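Local coordinates for protein 2-aminomuconate 6-semialdehyde dehydrogenase (PDB 4U3W) that probably oxidises 2-aminomuconate 6-semialdehyde to 2-aminomuconate with a nicotinamide cofactor, at residues Cys404-Ile409 / Val429-Tyr434; Pro392-Gly397 / Cys414-Phe419; Leu436-Trp441 / Lys453-Gly458; Ala292-Ser297 / Ala324-Gln329. One frame throughout, in Å; residues are numbered along the deposited sequence.

Interaction 1 (Cys404-Ile409 / Val429-Tyr434)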
# COMPACT_ATOMS: atom_id res chain seq x y z
N CYS A 404 -4.79 39.72 -18.95
CA CYS A 404 -5.76 39.61 -17.87
C CYS A 404 -6.39 38.23 -17.74
O CYS A 404 -7.01 37.97 -16.71
CB CYS A 404 -6.87 40.66 -18.02
SG CYS A 404 -6.24 42.33 -17.50
N VAL A 405 -6.24 37.37 -18.75
CA VAL A 405 -6.69 35.99 -18.62
C VAL A 405 -5.49 35.05 -18.49
O VAL A 405 -5.70 33.84 -18.39
CB VAL A 405 -7.57 35.52 -19.81
CG1 VAL A 405 -8.73 36.45 -19.98
CG2 VAL A 405 -6.79 35.45 -21.13
N ARG A 406 -4.25 35.57 -18.49
CA ARG A 406 -3.08 34.70 -18.29
C ARG A 406 -2.42 34.93 -16.92
O ARG A 406 -1.93 33.97 -16.28
CB ARG A 406 -2.05 34.86 -19.41
CG ARG A 406 -2.57 34.45 -20.78
CD ARG A 406 -1.44 34.35 -21.84
NE ARG A 406 -0.69 33.09 -21.74
CZ ARG A 406 -1.11 31.92 -22.25
NH1 ARG A 406 -2.27 31.83 -22.90
NH2 ARG A 406 -0.35 30.83 -22.12
N GLU A 407 -2.42 36.17 -16.44
CA GLU A 407 -1.68 36.48 -15.21
C GLU A 407 -2.57 36.38 -13.96
O GLU A 407 -3.74 36.79 -13.95
CB GLU A 407 -1.06 37.86 -15.32
CG GLU A 407 -0.03 37.94 -16.45
CD GLU A 407 0.43 39.36 -16.79
OE1 GLU A 407 0.23 40.30 -15.98
OE2 GLU A 407 1.03 39.52 -17.88
N GLU A 408 -2.02 35.78 -12.90
CA GLU A 408 -2.82 35.60 -11.68
C GLU A 408 -3.12 37.00 -11.12
O GLU A 408 -2.19 37.78 -10.92
CB GLU A 408 -2.04 34.74 -10.66
CG GLU A 408 -2.70 34.59 -9.29
CD GLU A 408 -1.90 33.70 -8.35
OE1 GLU A 408 -0.72 34.03 -8.09
OE2 GLU A 408 -2.47 32.69 -7.87
N ILE A 409 -4.38 37.33 -10.86
CA ILE A 409 -4.75 38.64 -10.28
C ILE A 409 -4.95 38.56 -8.76
O ILE A 409 -4.56 39.48 -8.03
CB ILE A 409 -6.01 39.19 -10.95
CG1 ILE A 409 -5.74 39.42 -12.43
CG2 ILE A 409 -6.43 40.48 -10.30
CD1 ILE A 409 -7.05 39.73 -13.30
N VAL A 429 -7.73 25.18 -21.62
CA VAL A 429 -7.44 25.05 -20.21
C VAL A 429 -5.94 24.81 -20.02
O VAL A 429 -5.32 25.49 -19.21
CB VAL A 429 -8.26 23.88 -19.56
CG1 VAL A 429 -7.69 23.52 -18.14
CG2 VAL A 429 -9.75 24.24 -19.47
N ASN A 430 -5.34 23.91 -20.80
CA ASN A 430 -3.91 23.55 -20.60
C ASN A 430 -2.91 24.56 -21.14
O ASN A 430 -1.71 24.54 -20.77
CB ASN A 430 -3.64 22.17 -21.21
CG ASN A 430 -4.27 21.06 -20.39
OD1 ASN A 430 -4.57 21.26 -19.22
ND2 ASN A 430 -4.48 19.90 -21.01
N ASP A 431 -3.40 25.49 -21.96
CA ASP A 431 -2.56 26.59 -22.43
C ASP A 431 -2.28 27.63 -21.31
O ASP A 431 -2.91 28.71 -21.23
CB ASP A 431 -3.21 27.23 -23.65
CG ASP A 431 -2.46 28.46 -24.12
OD1 ASP A 431 -1.21 28.51 -23.92
OD2 ASP A 431 -3.13 29.36 -24.70
N SER A 432 -1.31 27.28 -20.46
CA SER A 432 -0.99 28.03 -19.26
C SER A 432 0.39 27.57 -18.74
O SER A 432 0.75 26.38 -18.84
CB SER A 432 -2.07 27.86 -18.17
OG SER A 432 -1.75 28.56 -16.97
N ALA A 433 1.18 28.52 -18.24
CA ALA A 433 2.44 28.21 -17.57
C ALA A 433 2.18 27.75 -16.12
O ALA A 433 3.10 27.25 -15.44
CB ALA A 433 3.39 29.43 -17.61
N TYR A 434 0.93 27.92 -15.67
CA TYR A 434 0.49 27.43 -14.35
C TYR A 434 -0.21 26.08 -14.52
O TYR A 434 -0.51 25.69 -15.65
CB TYR A 434 -0.46 28.42 -13.67
CG TYR A 434 0.18 29.69 -13.17
CD1 TYR A 434 1.14 29.66 -12.16
CD2 TYR A 434 -0.22 30.95 -13.67
CE1 TYR A 434 1.73 30.85 -11.66
CE2 TYR A 434 0.35 32.12 -13.19
CZ TYR A 434 1.32 32.08 -12.20
OH TYR A 434 1.88 33.26 -11.73
O HOH W 1 -2.12 31.30 -17.52
O HOH W 2 2.12 33.29 -8.70
O HOH W 3 0.87 35.36 -12.70
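Charge pairing holds one end. Arg406 leaves its backbone with CG beside the backbone N, bends at chi3 (80°) and presents NH1 and NH2 end-on to the carboxylate of Asp431, whose CG lies anti to its own backbone N. Each nitrogen takes one oxygen: Arg406 NH1 donates to Asp431 OD2 over 3.2 Å and Arg406 NH2 to Asp431 OD1 over 3.1 Å. Both oxygens lie close to the guanidinium plane, yet they are approached from above the carboxylate plane, the two flat groups being turned 42° apart. The salt bridge is therefore bidentate but not coplanar. Arg406 NH1 also donates to the carbonyl of Asp400, helping fix the group's rotation.

Water-mediated bonds carry the rest. One water donates to Arg406 O at 3.0 Å and lies 2.8 Å from Ser432 OG. Ser432 OG accepts from Tyr434 N over 3.0 Å, an ST turn that follows the inverse gamma turn centred on Asp431. Two more waters meet at Tyr434 OH: one, in the ring plane, accepts from Glu408 N, and the other donates to Glu408 OE1. Glu408 OE2 bonds to Gly275 N.

Direct contact with the tyrosine is slight: Tyr434 CE2, at the ring edge, lies 4.3 Å from Arg406 O, and Glu408 CB is equally far from Tyr434 OH.

Glu407-Ile409 begin the Glu-Glu-Ile-Phe-Gly-Pro sequence familiar in aldehyde dehydrogenases. The contact ties the short, weakly bonded helix 403-406 and the turn after it to the loop leaving helix 422-430, with Val429 packed on strands 277-281 and 309-315 and Cys404 on helix 351-366.

Interaction 2 (Pro392-Gly397 / Cys414-Phe419)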
# COMPACT_ATOMS: atom_id res chain seq x y z
N PRO A 392 -17.10 42.52 -6.62
CA PRO A 392 -17.05 41.33 -7.48
C PRO A 392 -17.10 41.72 -8.96
O PRO A 392 -17.96 42.51 -9.32
CB PRO A 392 -18.33 40.54 -7.13
CG PRO A 392 -18.90 41.17 -5.91
CD PRO A 392 -18.30 42.56 -5.76
N THR A 393 -16.23 41.16 -9.79
CA THR A 393 -16.12 41.63 -11.17
C THR A 393 -16.18 40.46 -12.15
O THR A 393 -15.63 39.41 -11.88
CB THR A 393 -14.80 42.44 -11.35
OG1 THR A 393 -14.83 43.54 -10.44
CG2 THR A 393 -14.60 42.94 -12.76
N ILE A 394 -16.93 40.64 -13.24
CA ILE A 394 -17.02 39.65 -14.32
C ILE A 394 -16.66 40.34 -15.64
O ILE A 394 -17.18 41.40 -15.95
CB ILE A 394 -18.46 39.06 -14.41
CG1 ILE A 394 -18.88 38.33 -13.12
CG2 ILE A 394 -18.64 38.16 -15.64
CD1 ILE A 394 -20.44 38.06 -13.13
N TRP A 395 -15.75 39.73 -16.42
CA TRP A 395 -15.40 40.21 -17.77
C TRP A 395 -15.81 39.21 -18.85
O TRP A 395 -15.90 38.00 -18.59
CB TRP A 395 -13.91 40.43 -17.90
CG TRP A 395 -13.34 41.49 -17.01
CD1 TRP A 395 -13.88 42.70 -16.72
CD2 TRP A 395 -12.11 41.40 -16.26
NE1 TRP A 395 -13.06 43.38 -15.84
CE2 TRP A 395 -11.97 42.60 -15.55
CE3 TRP A 395 -11.12 40.42 -16.14
CZ2 TRP A 395 -10.89 42.85 -14.72
CZ3 TRP A 395 -10.05 40.66 -15.32
CH2 TRP A 395 -9.93 41.88 -14.63
N THR A 396 -16.03 39.72 -20.07
CA THR A 396 -16.04 38.89 -21.28
C THR A 396 -15.25 39.56 -22.43
O THR A 396 -14.79 40.70 -22.30
CB THR A 396 -17.50 38.59 -21.78
OG1 THR A 396 -18.19 39.82 -21.97
CG2 THR A 396 -18.28 37.77 -20.77
N GLY A 397 -15.09 38.85 -23.55
CA GLY A 397 -14.52 39.49 -24.75
C GLY A 397 -13.02 39.47 -24.91
O GLY A 397 -12.50 39.99 -25.88
N CYS A 414 -13.55 37.04 -12.56
CA CYS A 414 -13.41 35.95 -13.50
C CYS A 414 -13.70 36.52 -14.88
O CYS A 414 -14.52 37.43 -15.01
CB CYS A 414 -14.37 34.78 -13.19
SG CYS A 414 -16.13 35.17 -13.12
N HIS A 415 -13.02 35.97 -15.88
CA HIS A 415 -13.35 36.20 -17.28
C HIS A 415 -14.16 34.96 -17.78
O HIS A 415 -13.83 33.83 -17.46
CB HIS A 415 -12.08 36.41 -18.13
CG HIS A 415 -12.35 36.51 -19.60
ND1 HIS A 415 -12.39 35.40 -20.43
CD2 HIS A 415 -12.62 37.57 -20.40
CE1 HIS A 415 -12.68 35.78 -21.67
NE2 HIS A 415 -12.83 37.09 -21.67
N ILE A 416 -15.19 35.17 -18.58
CA ILE A 416 -15.99 34.05 -19.15
C ILE A 416 -15.87 34.07 -20.69
O ILE A 416 -16.07 35.13 -21.31
CB ILE A 416 -17.49 34.17 -18.70
CG1 ILE A 416 -17.50 34.51 -17.20
CG2 ILE A 416 -18.33 32.84 -19.00
CD1 ILE A 416 -18.85 34.65 -16.54
N ALA A 417 -15.54 32.92 -21.30
CA ALA A 417 -15.49 32.81 -22.77
C ALA A 417 -16.32 31.64 -23.21
O ALA A 417 -16.49 30.70 -22.45
CB ALA A 417 -14.07 32.65 -23.29
N PRO A 418 -16.87 31.71 -24.45
CA PRO A 418 -17.57 30.55 -25.02
C PRO A 418 -16.61 29.52 -25.61
O PRO A 418 -15.54 29.94 -26.07
CB PRO A 418 -18.41 31.16 -26.14
CG PRO A 418 -17.55 32.33 -26.62
CD PRO A 418 -16.87 32.86 -25.37
N PHE A 419 -16.99 28.24 -25.64
CA PHE A 419 -16.26 27.26 -26.42
C PHE A 419 -17.24 26.41 -27.23
O PHE A 419 -18.45 26.38 -26.92
CB PHE A 419 -15.33 26.39 -25.53
CG PHE A 419 -16.04 25.40 -24.64
CD1 PHE A 419 -16.50 25.78 -23.38
CD2 PHE A 419 -16.18 24.07 -25.03
CE1 PHE A 419 -17.12 24.87 -22.52
CE2 PHE A 419 -16.83 23.13 -24.19
CZ PHE A 419 -17.30 23.53 -22.93
O HOH W 4 -15.82 36.11 -23.88
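With CG1 beside the backbone N (chi1 -61°) and CG2 therefore anti to it, Ile394 presents CG2 to Ile416, whose chain extends so that CD1 meets it at 3.6 Å; His415 instead sets CG anti to its N (chi1 174°), swinging its ring forward along the neighbouring strand, toward Gly397. These residues belong to two adjacent parallel strands of the mixed sheet in the aldehyde dehydrogenase catalytic domain, joined by a beta-alpha-beta crossover through helix 403-406.

Three backbone bonds set the register, all in their carbonyl planes: Cys414 N to Thr393 O (3.2 Å), Trp395 N to Cys414 O (3.0 Å) and Ile416 N to Trp395 O (2.9 Å). The strand axes diverge by 32°.

On one face, Cys414 SG lies alongside Ile394 CG1, adding to the isoleucine pair. On the other, CB of Trp395 touches CD2 of His415, while the indole meets Phe361 with its plane nearly perpendicular. The imidazole reaches over Thr396 toward the turn beyond, where NE2 bonds to Leu398 N and its rotation is thereby fixed. Where direct pairing ends, a water completes the ladder, accepting from Gly397 N at 2.9 Å and donating to Ile416 O at 2.8 Å.

Interaction 3 (Leu436-Trp441 / Lys453-Gly458)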
# COMPACT_ATOMS: atom_id res chain seq x y z
N LEU A 436 -2.30 24.56 -11.39
CA LEU A 436 -2.69 24.27 -10.00
C LEU A 436 -3.96 23.45 -9.95
O LEU A 436 -3.92 22.28 -9.54
CB LEU A 436 -2.90 25.54 -9.21
CG LEU A 436 -3.21 25.39 -7.71
CD1 LEU A 436 -2.23 24.40 -6.95
CD2 LEU A 436 -3.12 26.79 -7.05
N ALA A 437 -5.10 24.04 -10.34
CA ALA A 437 -6.37 23.29 -10.21
C ALA A 437 -7.37 23.61 -11.34
O ALA A 437 -7.19 24.56 -12.07
CB ALA A 437 -7.01 23.57 -8.86
N ALA A 438 -8.43 22.79 -11.46
CA ALA A 438 -9.48 23.09 -12.42
C ALA A 438 -10.81 22.50 -11.92
O ALA A 438 -10.81 21.55 -11.13
CB ALA A 438 -9.12 22.52 -13.77
N SER A 439 -11.93 23.05 -12.36
CA SER A 439 -13.21 22.37 -12.08
C SER A 439 -14.03 22.28 -13.36
O SER A 439 -13.99 23.17 -14.19
CB SER A 439 -13.99 23.09 -10.96
OG SER A 439 -14.29 24.38 -11.40
N ILE A 440 -14.74 21.15 -13.51
CA ILE A 440 -15.51 20.78 -14.69
C ILE A 440 -16.92 20.51 -14.23
O ILE A 440 -17.09 19.74 -13.26
CB ILE A 440 -14.96 19.44 -15.33
CG1 ILE A 440 -13.44 19.53 -15.55
CG2 ILE A 440 -15.73 19.03 -16.59
CD1 ILE A 440 -13.06 20.47 -16.57
N TRP A 441 -17.91 21.06 -14.96
CA TRP A 441 -19.32 20.87 -14.66
C TRP A 441 -19.97 20.13 -15.82
O TRP A 441 -20.01 20.65 -16.95
CB TRP A 441 -20.03 22.23 -14.40
CG TRP A 441 -19.48 22.86 -13.19
CD1 TRP A 441 -18.35 23.63 -13.12
CD2 TRP A 441 -19.98 22.74 -11.85
NE1 TRP A 441 -18.12 24.00 -11.81
CE2 TRP A 441 -19.10 23.45 -11.01
CE3 TRP A 441 -21.09 22.10 -11.29
CZ2 TRP A 441 -19.28 23.54 -9.61
CZ3 TRP A 441 -21.28 22.19 -9.92
CH2 TRP A 441 -20.39 22.92 -9.10
N LYS A 453 -9.05 13.65 -16.91
CA LYS A 453 -7.76 12.94 -16.99
C LYS A 453 -6.74 13.66 -17.90
O LYS A 453 -5.54 13.42 -17.81
CB LYS A 453 -7.98 11.49 -17.50
N GLN A 454 -7.23 14.56 -18.76
CA GLN A 454 -6.39 15.30 -19.68
C GLN A 454 -5.92 16.63 -19.11
O GLN A 454 -5.03 17.26 -19.68
CB GLN A 454 -7.15 15.57 -21.00
CG GLN A 454 -7.63 14.31 -21.71
CD GLN A 454 -8.40 14.65 -22.97
OE1 GLN A 454 -7.82 15.14 -23.96
NE2 GLN A 454 -9.71 14.41 -22.94
N ILE A 455 -6.51 17.07 -18.00
CA ILE A 455 -6.21 18.42 -17.51
C ILE A 455 -4.85 18.42 -16.77
O ILE A 455 -4.60 17.60 -15.86
CB ILE A 455 -7.31 18.97 -16.55
CG1 ILE A 455 -8.69 19.00 -17.23
CG2 ILE A 455 -6.98 20.39 -16.07
CD1 ILE A 455 -8.68 19.66 -18.52
N GLU A 456 -3.98 19.35 -17.14
CA GLU A 456 -2.61 19.36 -16.61
C GLU A 456 -2.53 20.17 -15.34
O GLU A 456 -1.90 21.24 -15.30
CB GLU A 456 -1.66 19.91 -17.68
CG GLU A 456 -1.54 18.96 -18.88
CD GLU A 456 -0.90 19.62 -20.11
OE1 GLU A 456 -0.65 20.85 -20.11
OE2 GLU A 456 -0.66 18.88 -21.09
N THR A 457 -3.19 19.70 -14.29
CA THR A 457 -3.21 20.41 -13.00
C THR A 457 -2.97 19.39 -11.87
O THR A 457 -3.00 18.17 -12.11
CB THR A 457 -4.54 21.10 -12.71
OG1 THR A 457 -5.58 20.11 -12.82
CG2 THR A 457 -4.81 22.23 -13.69
N GLY A 458 -2.80 19.88 -10.66
CA GLY A 458 -2.55 19.00 -9.52
C GLY A 458 -3.86 18.42 -9.02
O GLY A 458 -3.86 17.32 -8.45
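Near an edge of the catalytic-domain sheet, strand 437-441 is flanked by strand 459-462 after the connection through helix 445-452, and segment 453-458 is the turn that returns the chain to the sheet. An inverse gamma turn centred on Glu456 directs both Ile455 and Thr457 at the strand.

Gly458 N donates to Leu436 O over 2.9 Å, approaching from 44° out of the carbonyl plane with a bent N-H...O angle of 142°. Thr457 CB also touches Leu436 O, at 3.4 Å. Thr457 CG2, anti to its carbonyl carbon, extends over Ala437 O at 3.7 Å. Its OG1 occupies the crowded position between backbone N and carbonyl carbon (chi1 55°) and bonds to Ile459 O, one of the outer strand's own carbonyls. Farther along, Ile455 CG2 meets Ala438 CB at 3.8 Å, methyl against methyl.

The second subunit adds to this: Thr498 OG1 of that subunit bonds to Thr457 O, and Gly458 makes backbone bonds to it as well. Between the two segments a single bent hydrogen bond is joined by methyl contacts, while other backbone polar groups of the turn bond to the second subunit.

Interaction 4 (Ala292-Ser297 / Ala324-Gln329)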
# COMPACT_ATOMS: atom_id res chain seq x y z
N ALA A 292 -24.09 28.58 -9.28
CA ALA A 292 -23.70 28.73 -7.87
C ALA A 292 -22.23 28.33 -7.59
O ALA A 292 -21.54 28.95 -6.75
CB ALA A 292 -24.62 27.90 -6.97
N GLY A 293 -21.77 27.28 -8.26
CA GLY A 293 -20.41 26.75 -8.04
C GLY A 293 -19.36 27.75 -8.52
O GLY A 293 -18.31 27.94 -7.87
N VAL A 294 -19.62 28.34 -9.68
CA VAL A 294 -18.69 29.34 -10.25
C VAL A 294 -18.73 30.65 -9.46
O VAL A 294 -17.68 31.31 -9.28
CB VAL A 294 -19.01 29.55 -11.75
CG1 VAL A 294 -18.27 30.84 -12.35
CG2 VAL A 294 -18.62 28.29 -12.50
N LEU A 295 -19.90 31.02 -8.94
CA LEU A 295 -19.94 32.15 -7.98
C LEU A 295 -18.96 31.88 -6.84
O LEU A 295 -18.11 32.73 -6.48
CB LEU A 295 -21.34 32.36 -7.42
CG LEU A 295 -21.55 33.70 -6.68
CD1 LEU A 295 -21.75 34.82 -7.70
CD2 LEU A 295 -22.75 33.68 -5.72
N ARG A 296 -19.05 30.68 -6.29
CA ARG A 296 -18.19 30.26 -5.19
C ARG A 296 -16.71 30.26 -5.57
O ARG A 296 -15.85 30.78 -4.82
CB ARG A 296 -18.54 28.82 -4.76
CG ARG A 296 -19.30 28.59 -3.47
CD ARG A 296 -19.25 27.06 -3.06
NE ARG A 296 -18.24 26.81 -2.02
CZ ARG A 296 -17.28 25.87 -2.03
NH1 ARG A 296 -17.16 25.02 -3.05
NH2 ARG A 296 -16.44 25.77 -0.99
N SER A 297 -16.38 29.61 -6.68
CA SER A 297 -14.96 29.40 -7.03
C SER A 297 -14.35 30.74 -7.48
O SER A 297 -13.13 30.91 -7.44
CB SER A 297 -14.77 28.33 -8.12
OG SER A 297 -15.45 28.66 -9.34
N ALA A 324 -25.53 35.98 -17.72
CA ALA A 324 -26.63 36.72 -17.11
C ALA A 324 -26.96 36.22 -15.70
O ALA A 324 -27.14 37.03 -14.81
CB ALA A 324 -27.90 36.66 -18.02
N ALA A 325 -27.07 34.90 -15.49
CA ALA A 325 -27.35 34.36 -14.14
C ALA A 325 -26.24 34.63 -13.14
O ALA A 325 -26.48 34.89 -11.96
CB ALA A 325 -27.60 32.84 -14.20
N LEU A 326 -25.00 34.51 -13.59
CA LEU A 326 -23.90 34.77 -12.66
C LEU A 326 -23.88 36.25 -12.26
O LEU A 326 -23.54 36.61 -11.12
CB LEU A 326 -22.57 34.38 -13.29
CG LEU A 326 -21.38 34.35 -12.30
CD1 LEU A 326 -21.45 33.12 -11.35
CD2 LEU A 326 -20.08 34.35 -13.07
N LYS A 327 -24.20 37.10 -13.22
CA LYS A 327 -24.21 38.54 -12.97
C LYS A 327 -25.20 38.86 -11.85
O LYS A 327 -24.88 39.58 -10.90
CB LYS A 327 -24.56 39.31 -14.26
CG LYS A 327 -24.74 40.82 -14.07
CD LYS A 327 -25.20 41.51 -15.36
CE LYS A 327 -25.40 43.01 -15.11
NZ LYS A 327 -25.70 43.78 -16.37
N GLU A 328 -26.42 38.33 -11.97
CA GLU A 328 -27.45 38.51 -10.95
C GLU A 328 -27.03 38.02 -9.55
O GLU A 328 -27.23 38.71 -8.55
CB GLU A 328 -28.76 37.83 -11.44
CG GLU A 328 -29.89 37.82 -10.45
CD GLU A 328 -31.14 37.15 -11.02
OE1 GLU A 328 -31.38 37.24 -12.25
OE2 GLU A 328 -31.87 36.51 -10.23
N GLN A 329 -26.43 36.84 -9.44
CA GLN A 329 -25.97 36.38 -8.13
C GLN A 329 -24.79 37.20 -7.58
O GLN A 329 -24.64 37.40 -6.35
CB GLN A 329 -25.57 34.89 -8.21
CG GLN A 329 -26.80 33.97 -8.56
CD GLN A 329 -26.51 32.48 -8.33
OE1 GLN A 329 -25.53 32.12 -7.69
NE2 GLN A 329 -27.38 31.60 -8.89
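Leu326 and Leu295 make the closest approach between these two helices. Leu326 CD1 rests against the backbone of the other helix, 3.6 Å from Leu295 N, and also meets Leu295 CB at 4.0 Å. The second methyl, Leu326 CD2, turns to Val294 CG1 at 4.0 Å, the valine and leucine side chains crossing at about a right angle. Leu295 reaches the other way: its CD1 lies 3.9 Å from Gln329 CB, and its CD2 sits 3.7 Å from Gln329 OE1. The glutamine chain, extended beyond CG, runs on so that OE1 also comes to 3.9 Å from Ala292 CA.

No hydrogen bond joins the two segments; methyl groups and the glutamine side chain pack by van der Waals contact. Both leucines have CG anti to the backbone N (chi1 -166° in Leu295), and this throws their branched ends across the gap. Around them, Val291 touches Leu326 and Gln329, Phe322 backs Val294, and Ala330 lies against Leu295. Deeper in, Leu326 reaches Cys414 and Ile416 of strand 413-419.

The segment axes pass 9.9 Å apart and cross at -55°, consistent with a common ridges-into-grooves class. Helices 287-299 and 319-331 are thereby packed against each other over the sheet, as in the alpha/beta catalytic domain of aldehyde dehydrogenases.

All four contacts belong to the sheet-and-helix body of one domain, but they differ in depth and chemistry. Interactions 2 and 3 are buried and reach the same sheet: interaction 2 is a regular backbone ladder, interaction 3 a single bond with methyl packing beside a subunit boundary. Interaction 4, partly buried, is mainly apolar, with no hydrogen bond between its segments, and lies over the face carrying Ile394, Cys414 and Ile416, through Leu326. Interaction 1, at the surface, depends on a salt bridge and waters; its Val405 and Ile409 nevertheless pack on His415 and Trp395 of interaction 2, while Asn430 probably hydrogen-bonds Glu456 N and Gln454 O of interaction 3. Trp441 also touches Gly293, joining interactions 3 and 4.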